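Local coordinates for glutathione S-transferase (Rhodospirillum rubrum F11, PDB 4O7H), which probably catalyses the conjugation of glutathione to electrophilic substrates, as a dimeric glutathione S-transferase, at residues 137-142 / 178-184. Residue numbers count along the deposited sequence, not the author numbering.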
loop_
_atom_site.group_PDB
_atom_site.type_symbol
_atom_site.label_atom_id
_atom_site.label_comp_id
_atom_site.label_asym_id
_atom_site.label_seq_id
_atom_site.Cartn_x
_atom_site.Cartn_y
_atom_site.Cartn_z
ATOM N N VAL A 137 7.584 -3.737 -17.523
ATOM C CA VAL A 137 6.558 -2.741 -17.907
ATOM C C VAL A 137 5.693 -3.275 -19.051
ATOM O O VAL A 137 4.530 -2.956 -19.155
ATOM C CB VAL A 137 7.143 -1.339 -18.232
ATOM C CG1 VAL A 137 7.834 -1.289 -19.561
ATOM C CG2 VAL A 137 6.021 -0.289 -18.209
ATOM N N HIS A 138 6.242 -4.152 -19.892
ATOM C CA HIS A 138 5.408 -4.748 -20.932
ATOM C C HIS A 138 4.164 -5.515 -20.388
ATOM O O HIS A 138 3.086 -5.409 -20.945
ATOM C CB HIS A 138 6.243 -5.707 -21.778
ATOM C CG HIS A 138 7.164 -5.025 -22.728
ATOM N ND1 HIS A 138 6.773 -4.603 -23.976
ATOM C CD2 HIS A 138 8.469 -4.698 -22.613
ATOM C CE1 HIS A 138 7.793 -4.041 -24.588
ATOM N NE2 HIS A 138 8.831 -4.077 -23.781
ATOM N N THR A 139 4.336 -6.317 -19.351
ATOM C CA THR A 139 3.237 -7.115 -18.793
ATOM C C THR A 139 2.134 -6.203 -18.291
ATOM O O THR A 139 0.946 -6.456 -18.496
ATOM C CB THR A 139 3.738 -7.966 -17.625
ATOM O OG1 THR A 139 4.950 -8.649 -18.018
ATOM C CG2 THR A 139 2.707 -8.948 -17.205
ATOM N N HIS A 140 2.554 -5.113 -17.650
ATOM C CA HIS A 140 1.580 -4.115 -17.176
ATOM C C HIS A 140 0.846 -3.372 -18.263
ATOM O O HIS A 140 -0.358 -3.100 -18.135
ATOM C CB HIS A 140 2.247 -3.149 -16.222
ATOM C CG HIS A 140 2.655 -3.817 -14.963
ATOM N ND1 HIS A 140 1.784 -3.982 -13.903
ATOM C CD2 HIS A 140 3.814 -4.416 -14.606
ATOM C CE1 HIS A 140 2.390 -4.676 -12.954
ATOM N NE2 HIS A 140 3.611 -4.973 -13.365
ATOM N N LEU A 141 1.590 -2.979 -19.305
ATOM C CA LEU A 141 0.953 -2.365 -20.443
ATOM C C LEU A 141 -0.012 -3.287 -21.163
ATOM O O LEU A 141 -1.041 -2.817 -21.608
ATOM C CB LEU A 141 1.964 -1.805 -21.422
ATOM C CG LEU A 141 2.687 -0.573 -20.885
ATOM C CD1 LEU A 141 3.980 -0.354 -21.658
ATOM C CD2 LEU A 141 1.821 0.688 -20.898
ATOM N N ARG A 142 0.303 -4.581 -21.245
ATOM C CA ARG A 142 -0.631 -5.534 -21.850
ATOM C C ARG A 142 -1.927 -5.622 -21.037
ATOM O O ARG A 142 -3.044 -5.716 -21.595
ATOM C CB ARG A 142 -0.009 -6.949 -21.987
ATOM C CG ARG A 142 1.083 -7.069 -23.026
ATOM C CD ARG A 142 1.307 -8.534 -23.465
ATOM N NE ARG A 142 1.767 -9.361 -22.362
ATOM C CZ ARG A 142 3.032 -9.443 -21.969
ATOM N NH1 ARG A 142 3.973 -8.744 -22.592
ATOM N NH2 ARG A 142 3.347 -10.213 -20.935
ATOM N N ASP A 178 11.521 5.219 -20.652
ATOM C CA ASP A 178 11.522 3.782 -20.696
ATOM C C ASP A 178 10.171 3.097 -20.989
ATOM O O ASP A 178 10.051 1.885 -20.767
ATOM C CB ASP A 178 12.106 3.252 -19.364
ATOM C CG ASP A 178 13.616 3.442 -19.277
ATOM O OD1 ASP A 178 14.273 3.177 -20.307
ATOM O OD2 ASP A 178 14.116 3.901 -18.220
ATOM N N VAL A 179 9.164 3.846 -21.466
ATOM C CA VAL A 179 7.904 3.208 -21.815
ATOM C C VAL A 179 7.876 2.811 -23.290
ATOM O O VAL A 179 7.992 3.682 -24.150
ATOM C CB VAL A 179 6.688 4.080 -21.521
ATOM C CG1 VAL A 179 5.458 3.268 -21.674
ATOM C CG2 VAL A 179 6.743 4.654 -20.110
ATOM N N PRO A 180 7.653 1.513 -23.583
ATOM C CA PRO A 180 7.558 1.026 -24.977
ATOM C C PRO A 180 6.163 1.218 -25.541
ATOM O O PRO A 180 5.402 0.260 -25.809
ATOM C CB PRO A 180 7.944 -0.454 -24.820
ATOM C CG PRO A 180 7.387 -0.818 -23.488
ATOM C CD PRO A 180 7.596 0.391 -22.620
ATOM N N TRP A 181 5.782 2.477 -25.686
ATOM C CA TRP A 181 4.426 2.838 -26.027
ATOM C C TRP A 181 3.933 2.157 -27.311
ATOM O O TRP A 181 2.788 1.710 -27.389
ATOM C CB TRP A 181 4.268 4.343 -26.204
ATOM C CG TRP A 181 4.406 5.167 -24.963
ATOM C CD1 TRP A 181 5.345 6.086 -24.712
ATOM C CD2 TRP A 181 3.546 5.139 -23.806
ATOM N NE1 TRP A 181 5.145 6.651 -23.468
ATOM C CE2 TRP A 181 4.035 6.105 -22.903
ATOM C CE3 TRP A 181 2.415 4.416 -23.472
ATOM C CZ2 TRP A 181 3.450 6.328 -21.655
ATOM C CZ3 TRP A 181 1.805 4.659 -22.233
ATOM C CH2 TRP A 181 2.334 5.616 -21.355
ATOM N N GLU A 182 4.779 2.107 -28.326
ATOM C CA GLU A 182 4.257 1.640 -29.607
ATOM C C GLU A 182 4.075 0.124 -29.637
ATOM O O GLU A 182 3.430 -0.422 -30.537
ATOM C CB GLU A 182 5.145 2.129 -30.740
ATOM C CG GLU A 182 5.122 3.658 -30.871
ATOM C CD GLU A 182 3.850 4.232 -31.475
ATOM O OE1 GLU A 182 2.823 3.522 -31.660
ATOM O OE2 GLU A 182 3.858 5.428 -31.813
ATOM N N ASP A 183 4.612 -0.572 -28.642
ATOM C CA ASP A 183 4.299 -1.996 -28.511
ATOM C C ASP A 183 2.899 -2.249 -27.918
ATOM O O ASP A 183 2.430 -3.397 -27.872
ATOM C CB ASP A 183 5.347 -2.711 -27.681
ATOM C CG ASP A 183 6.659 -2.824 -28.392
ATOM O OD1 ASP A 183 6.622 -2.941 -29.622
ATOM O OD2 ASP A 183 7.693 -2.809 -27.722
ATOM N N HIS A 184 2.262 -1.200 -27.375
ATOM C CA HIS A 184 1.001 -1.332 -26.632
ATOM C C HIS A 184 0.055 -0.191 -26.986
ATOM O O HIS A 184 -0.246 0.704 -26.144
ATOM C CB HIS A 184 1.311 -1.370 -25.162
ATOM C CG HIS A 184 2.186 -2.517 -24.784
ATOM N ND1 HIS A 184 3.554 -2.419 -24.677
ATOM C CD2 HIS A 184 1.876 -3.804 -24.542
ATOM C CE1 HIS A 184 4.056 -3.602 -24.361
ATOM N NE2 HIS A 184 3.056 -4.461 -24.300
#
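Two histidine rings meet rim to rim, with centroids 5.1 Å apart, planes at 55° and His-138 ND1 2.9 Å from His-184 CE1, a nitrogen-to-carbon contact inside van der Waals distance; neither overlies the other's face, so this is no stack. Each ring carries a CH-pi contact on one face: Pro-180 CG lies 3.7 Å from the centroid of the His-138 ring, and Leu-141 CB 3.6 Å from that of His-184. Asp-183 OD2 approaches the His-138 edge, 3.4 Å from its CE1. Pro-180, centre of an inverse gamma turn, sets its CD 3.5 Å from Val-137 CG1, while Leu-141 CD1 reaches Val-179 CG1 at 3.9 Å. A weak hydrogen bond from His-184 ND1 to Pro-180 O (3.4 Å) joins ring to backbone across the 3-10 segment 181-183. Within the all-helical C-terminal domain of the GST fold, the contact packs helix 127-150 against the link from helix 161-175 to helix 185-195, whose N-cap is His-184; Val-137 touches Val-106 of helix 85-119, and Leu-141 Ala-187 of helix 185-195.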